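Local atomic coordinates of beta-fructofuranosidase (Arthrobacter, PDB entry 3WPU), a protein that belongs to the levansucrase/invertase family, whose members share a five-bladed beta-propeller fold. Residues Phe179-Phe184 against Asn220-Leu225; Leu391-Pro396 against Pro452-Asp457. All blocks are in the same frame, centred on the assembly; numbering follows the deposited sequence.

Contact 1: Phe179-Phe184 against Asn220-Leu225; sequences FTDVAF and NKVTDL
An antiparallel meander of the kind that forms a blade of this family's propeller holds F179, D181 and V222, which meet across a strand that both segments share as neighbour. Strand 197-210 pairs antiparallel with 174-184 along one edge and with 213-226 along the other, so the two outer strands run in the same sense and touch only through side chains on one face of the sheet. A single methyl, V222 CG1, does the touching. F179 CZ lies 3.9 Å from V222 CG1; the phenyl end approaches it obliquely, the two side chains crossing at about a right angle. The second partner is a carboxylate: D181 OD2 is 3.9 Å from V222 CG1, and the D181 and V222 side chains point at each other from opposite directions. With chi1 near 70°, F179 has CG between its backbone N and carbonyl carbon, and this carries the far end of the ring toward V222 although CB does not point there. D181, two residues on, lies on the same face of the sheet, and its OD2 lies 4.3 Å from F179 CZ, so methyl, ring tip and carboxylate close on one another as a triangle. The other carboxylate oxygen, OD1, accepts a hydrogen bond from Q160 NE2, a polar partner for the buried acid, while OD2 sits against carbon. A201 of strand 197-210 touches F179, D181 and V222. F143 meets the F179 ring with the planes at about 40°, and Q150 OE1 accepts from V222 N, while strand 159-169 pairs with the other edge of 174-184.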
loop_
_atom_site.group_PDB
_atom_site.type_symbol
_atom_site.label_atom_id
_atom_site.label_comp_id
_atom_site.label_asym_id
_atom_site.label_seq_id
_atom_site.Cartn_x
_atom_site.Cartn_y
_atom_site.Cartn_z
ATOM N N PHE A 179 -4.071 11.743 -0.184
ATOM C CA PHE A 179 -3.682 11.233 -1.490
ATOM C C PHE A 179 -2.484 11.970 -2.058
ATOM O O PHE A 179 -1.952 12.882 -1.457
ATOM C CB PHE A 179 -4.885 11.249 -2.441
ATOM C CG PHE A 179 -5.323 12.634 -2.867
ATOM C CD1 PHE A 179 -5.061 13.104 -4.152
ATOM C CD2 PHE A 179 -5.991 13.475 -1.970
ATOM C CE1 PHE A 179 -5.466 14.382 -4.546
ATOM C CE2 PHE A 179 -6.389 14.748 -2.359
ATOM C CZ PHE A 179 -6.121 15.190 -3.642
ATOM N N THR A 180 -2.028 11.515 -3.213
ATOM C CA THR A 180 -0.919 12.129 -3.894
ATOM C C THR A 180 -1.469 12.899 -5.075
ATOM O O THR A 180 -2.041 12.317 -6.005
ATOM C CB THR A 180 0.131 11.109 -4.353
ATOM O OG1 THR A 180 0.431 10.168 -3.302
ATOM C CG2 THR A 180 1.418 11.810 -4.821
ATOM N N ASP A 181 -1.279 14.209 -5.049
ATOM C CA ASP A 181 -1.860 15.108 -6.030
ATOM C C ASP A 181 -0.715 15.513 -6.946
ATOM O O ASP A 181 0.257 16.081 -6.475
ATOM C CB ASP A 181 -2.487 16.310 -5.313
ATOM C CG ASP A 181 -3.481 17.090 -6.200
ATOM O OD1 ASP A 181 -3.821 16.632 -7.328
ATOM O OD2 ASP A 181 -3.947 18.174 -5.783
ATOM N N VAL A 182 -0.792 15.167 -8.236
ATOM C CA VAL A 182 0.376 15.262 -9.103
ATOM C C VAL A 182 0.121 16.100 -10.355
ATOM O O VAL A 182 -0.910 15.951 -11.046
ATOM C CB VAL A 182 0.883 13.868 -9.545
ATOM C CG1 VAL A 182 2.271 13.954 -10.161
ATOM C CG2 VAL A 182 0.918 12.909 -8.366
ATOM N N ALA A 183 1.063 16.978 -10.661
ATOM C CA ALA A 183 1.017 17.780 -11.893
ATOM C C ALA A 183 2.238 17.471 -12.753
ATOM O O ALA A 183 3.358 17.381 -12.260
ATOM C CB ALA A 183 0.955 19.267 -11.586
ATOM N N PHE A 184 2.002 17.281 -14.052
ATOM C CA PHE A 184 3.048 17.013 -15.009
ATOM C C PHE A 184 3.102 18.160 -16.000
ATOM O O PHE A 184 2.061 18.751 -16.324
ATOM C CB PHE A 184 2.783 15.742 -15.813
ATOM C CG PHE A 184 2.654 14.487 -14.976
ATOM C CD1 PHE A 184 3.692 13.566 -14.912
ATOM C CD2 PHE A 184 1.481 14.221 -14.264
ATOM C CE1 PHE A 184 3.558 12.409 -14.158
ATOM C CE2 PHE A 184 1.336 13.044 -13.533
ATOM C CZ PHE A 184 2.390 12.159 -13.462
ATOM N N ASN A 220 -14.545 19.051 -2.119
ATOM C CA ASN A 220 -14.585 20.299 -2.883
ATOM C C ASN A 220 -13.315 21.125 -2.732
ATOM O O ASN A 220 -13.038 22.000 -3.542
ATOM C CB ASN A 220 -15.818 21.155 -2.497
ATOM C CG ASN A 220 -16.031 21.266 -0.996
ATOM O OD1 ASN A 220 -15.552 22.194 -0.340
ATOM N ND2 ASN A 220 -16.757 20.309 -0.438
ATOM N N LYS A 221 -12.563 20.845 -1.664
ATOM C CA LYS A 221 -11.405 21.610 -1.264
ATOM C C LYS A 221 -10.246 20.641 -1.063
ATOM O O LYS A 221 -10.430 19.616 -0.426
ATOM C CB LYS A 221 -11.721 22.284 0.080
ATOM C CG LYS A 221 -10.587 23.074 0.690
ATOM C CD LYS A 221 -10.346 24.325 -0.104
ATOM C CE LYS A 221 -9.388 25.285 0.618
ATOM N NZ LYS A 221 -8.981 26.337 -0.365
ATOM N N VAL A 222 -9.087 20.973 -1.610
ATOM C CA VAL A 222 -7.858 20.179 -1.422
ATOM C C VAL A 222 -6.820 21.007 -0.667
ATOM O O VAL A 222 -6.540 22.149 -1.051
ATOM C CB VAL A 222 -7.294 19.701 -2.765
ATOM C CG1 VAL A 222 -6.015 18.910 -2.549
ATOM C CG2 VAL A 222 -8.340 18.882 -3.502
ATOM N N THR A 223 -6.259 20.427 0.396
ATOM C CA THR A 223 -5.224 21.061 1.189
ATOM C C THR A 223 -3.868 20.450 0.873
ATOM O O THR A 223 -3.709 19.231 0.916
ATOM C CB THR A 223 -5.512 20.891 2.678
ATOM O OG1 THR A 223 -6.824 21.389 2.973
ATOM C CG2 THR A 223 -4.472 21.641 3.524
ATOM N N ASP A 224 -2.895 21.301 0.585
ATOM C CA ASP A 224 -1.537 20.881 0.235
ATOM C C ASP A 224 -0.795 20.629 1.542
ATOM O O ASP A 224 -0.643 21.552 2.352
ATOM C CB ASP A 224 -0.903 22.019 -0.584
ATOM C CG ASP A 224 0.468 21.698 -1.129
ATOM O OD1 ASP A 224 1.039 20.632 -0.822
ATOM O OD2 ASP A 224 0.983 22.582 -1.846
ATOM N N LEU A 225 -0.361 19.395 1.784
ATOM C CA LEU A 225 0.269 19.063 3.081
ATOM C C LEU A 225 1.785 19.058 3.051
ATOM O O LEU A 225 2.430 19.651 3.941
ATOM C CB LEU A 225 -0.225 17.703 3.570
ATOM C CG LEU A 225 -1.746 17.492 3.633
ATOM C CD1 LEU A 225 -2.022 16.072 4.066
ATOM C CD2 LEU A 225 -2.435 18.476 4.584
#

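Contact 2: Leu391-Pro396 against Pro452-Asp457; sequences LALGNP and PTVKMD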
loop_
_atom_site.group_PDB
_atom_site.type_symbol
_atom_site.label_atom_id
_atom_site.label_comp_id
_atom_site.label_asym_id
_atom_site.label_seq_id
_atom_site.Cartn_x
_atom_site.Cartn_y
_atom_site.Cartn_z
ATOM N N LEU A 391 11.966 -10.093 2.361
ATOM C CA LEU A 391 10.833 -10.591 1.600
ATOM C C LEU A 391 9.759 -11.184 2.499
ATOM O O LEU A 391 10.051 -12.088 3.273
ATOM C CB LEU A 391 11.271 -11.655 0.617
ATOM C CG LEU A 391 10.220 -12.236 -0.334
ATOM C CD1 LEU A 391 9.565 -11.142 -1.147
ATOM C CD2 LEU A 391 10.885 -13.278 -1.196
ATOM N N ALA A 392 8.526 -10.712 2.327
ATOM C CA ALA A 392 7.351 -11.271 2.992
ATOM C C ALA A 392 6.397 -11.972 2.006
ATOM O O ALA A 392 5.888 -13.058 2.298
ATOM C CB ALA A 392 6.619 -10.208 3.757
ATOM N N LEU A 393 6.146 -11.374 0.853
ATOM C CA LEU A 393 5.176 -11.966 -0.066
ATOM C C LEU A 393 5.523 -11.632 -1.515
ATOM O O LEU A 393 5.089 -10.603 -2.049
ATOM C CB LEU A 393 3.751 -11.500 0.264
ATOM C CG LEU A 393 2.600 -12.228 -0.444
ATOM C CD1 LEU A 393 2.421 -13.592 0.169
ATOM C CD2 LEU A 393 1.296 -11.450 -0.338
ATOM N N GLY A 394 6.297 -12.508 -2.136
ATOM C CA GLY A 394 6.750 -12.342 -3.502
ATOM C C GLY A 394 5.861 -13.036 -4.511
ATOM O O GLY A 394 5.292 -14.105 -4.246
ATOM N N ASN A 395 5.697 -12.409 -5.660
ATOM C CA ASN A 395 5.051 -13.130 -6.747
ATOM C C ASN A 395 5.887 -14.365 -7.081
ATOM O O ASN A 395 7.107 -14.393 -6.861
ATOM C CB ASN A 395 4.883 -12.243 -7.948
ATOM C CG ASN A 395 3.857 -11.146 -7.729
ATOM O OD1 ASN A 395 3.029 -11.201 -6.812
ATOM N ND2 ASN A 395 3.900 -10.138 -8.578
ATOM N N PRO A 396 5.229 -15.405 -7.647
ATOM C CA PRO A 396 6.026 -16.561 -8.028
ATOM C C PRO A 396 7.007 -16.112 -9.102
ATOM O O PRO A 396 6.603 -15.421 -10.043
ATOM C CB PRO A 396 5.000 -17.550 -8.591
ATOM C CG PRO A 396 3.683 -16.880 -8.581
ATOM C CD PRO A 396 3.778 -15.631 -7.763
ATOM N N PRO A 452 -7.358 -12.354 -5.834
ATOM C CA PRO A 452 -7.946 -12.918 -4.636
ATOM C C PRO A 452 -7.146 -12.435 -3.429
ATOM O O PRO A 452 -5.924 -12.304 -3.492
ATOM C CB PRO A 452 -7.774 -14.432 -4.813
ATOM C CG PRO A 452 -7.537 -14.634 -6.295
ATOM C CD PRO A 452 -6.767 -13.399 -6.694
ATOM N N THR A 453 -7.831 -12.165 -2.344
ATOM C CA THR A 453 -7.166 -11.799 -1.120
ATOM C C THR A 453 -6.503 -13.046 -0.546
ATOM O O THR A 453 -7.077 -14.141 -0.607
ATOM C CB THR A 453 -8.209 -11.223 -0.202
ATOM O OG1 THR A 453 -8.667 -10.001 -0.786
ATOM C CG2 THR A 453 -7.661 -10.948 1.218
ATOM N N VAL A 454 -5.312 -12.872 0.013
ATOM C CA VAL A 454 -4.552 -13.997 0.528
ATOM C C VAL A 454 -4.256 -13.727 1.982
ATOM O O VAL A 454 -4.624 -12.691 2.483
ATOM C CB VAL A 454 -3.263 -14.289 -0.283
ATOM C CG1 VAL A 454 -3.620 -14.696 -1.703
ATOM C CG2 VAL A 454 -2.293 -13.111 -0.277
ATOM N N LYS A 455 -3.655 -14.703 2.652
ATOM C CA LYS A 455 -3.447 -14.596 4.096
ATOM C C LYS A 455 -1.986 -14.881 4.435
ATOM O O LYS A 455 -1.464 -15.962 4.158
ATOM C CB LYS A 455 -4.383 -15.563 4.848
ATOM C CG LYS A 455 -4.271 -15.475 6.363
ATOM C CD LYS A 455 -5.387 -16.274 7.024
ATOM C CE LYS A 455 -5.220 -16.328 8.534
ATOM N NZ LYS A 455 -4.243 -17.376 8.971
ATOM N N MET A 456 -1.353 -13.925 5.111
ATOM C CA MET A 456 0.027 -14.028 5.489
ATOM C C MET A 456 0.064 -14.025 7.005
ATOM O O MET A 456 -0.395 -13.074 7.631
ATOM C CB MET A 456 0.800 -12.829 4.923
ATOM C CG MET A 456 2.275 -12.826 5.264
ATOM S SD MET A 456 3.128 -11.402 4.560
ATOM C CE MET A 456 2.250 -10.039 5.334
ATOM N N ASP A 457 0.592 -15.099 7.587
ATOM C CA ASP A 457 0.747 -15.170 9.044
ATOM C C ASP A 457 2.016 -14.458 9.461
ATOM O O ASP A 457 3.109 -14.750 8.970
ATOM C CB ASP A 457 0.715 -16.606 9.502
ATOM C CG ASP A 457 -0.653 -17.245 9.269
ATOM O OD1 ASP A 457 -1.662 -16.494 9.208
ATOM O OD2 ASP A 457 -0.716 -18.477 9.150
#
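K455 NZ is gripped by two carboxylates, D457 OD1 at 2.7 Å, through its syn lone pair, and D470 OD2. K455 has its CB directed away from segment 391-396, and the residues on either side of it, V454 and M456, form the apolar contact on the other face of strand 454-458. Their partners A392 and L393 form a classic beta bulge, both facing V370 of strand 369-375 and both hydrogen-bonded to it through their backbones. The bulge lets two adjacent side chains, A392 and L393, both point toward strand 454-458. M456 runs out straight, chi1 and chi2 both 180°, before chi3 of 60° bends the terminal methyl; the extended part sets SD 3.8 Å from A392 CB and 4.3 Å from L393 CB, so the sulfur rests over the bulge itself. L393 reaches V454, two residues before M456 on the same face of the strand: its CG is anti to the backbone N (chi1 -169°), and the two branched side chains of L393 and V454 meet obliquely. V431 of strand 430-434 touches both L393 and V454, while T467 of strand 467-469 touches A392 and M456, so the strands on either side of 454-458 both take part in the packing. L393 and V454 meet methyl to methyl, L393 CD2 lying 4.0 Å from V454 CG2.

Both contacts are buried, yet they lie on opposite sides of the chain's centre, with about 32 Å between their centres and about 21 Å between nearest atoms. Contact 1 is made within one sheet, by strands that skip over a shared neighbour, whereas contact 2 joins two sheets, a bulged strand end on one facing a regular strand on the other. The first is the smaller, burying 96 Å² against 165 Å², and mixes an aromatic ring and a carboxylate around one methyl; the second is wholly aliphatic and sulfur. Its charges sit on the far face of 454-458, while contact 1 keeps an acid inside.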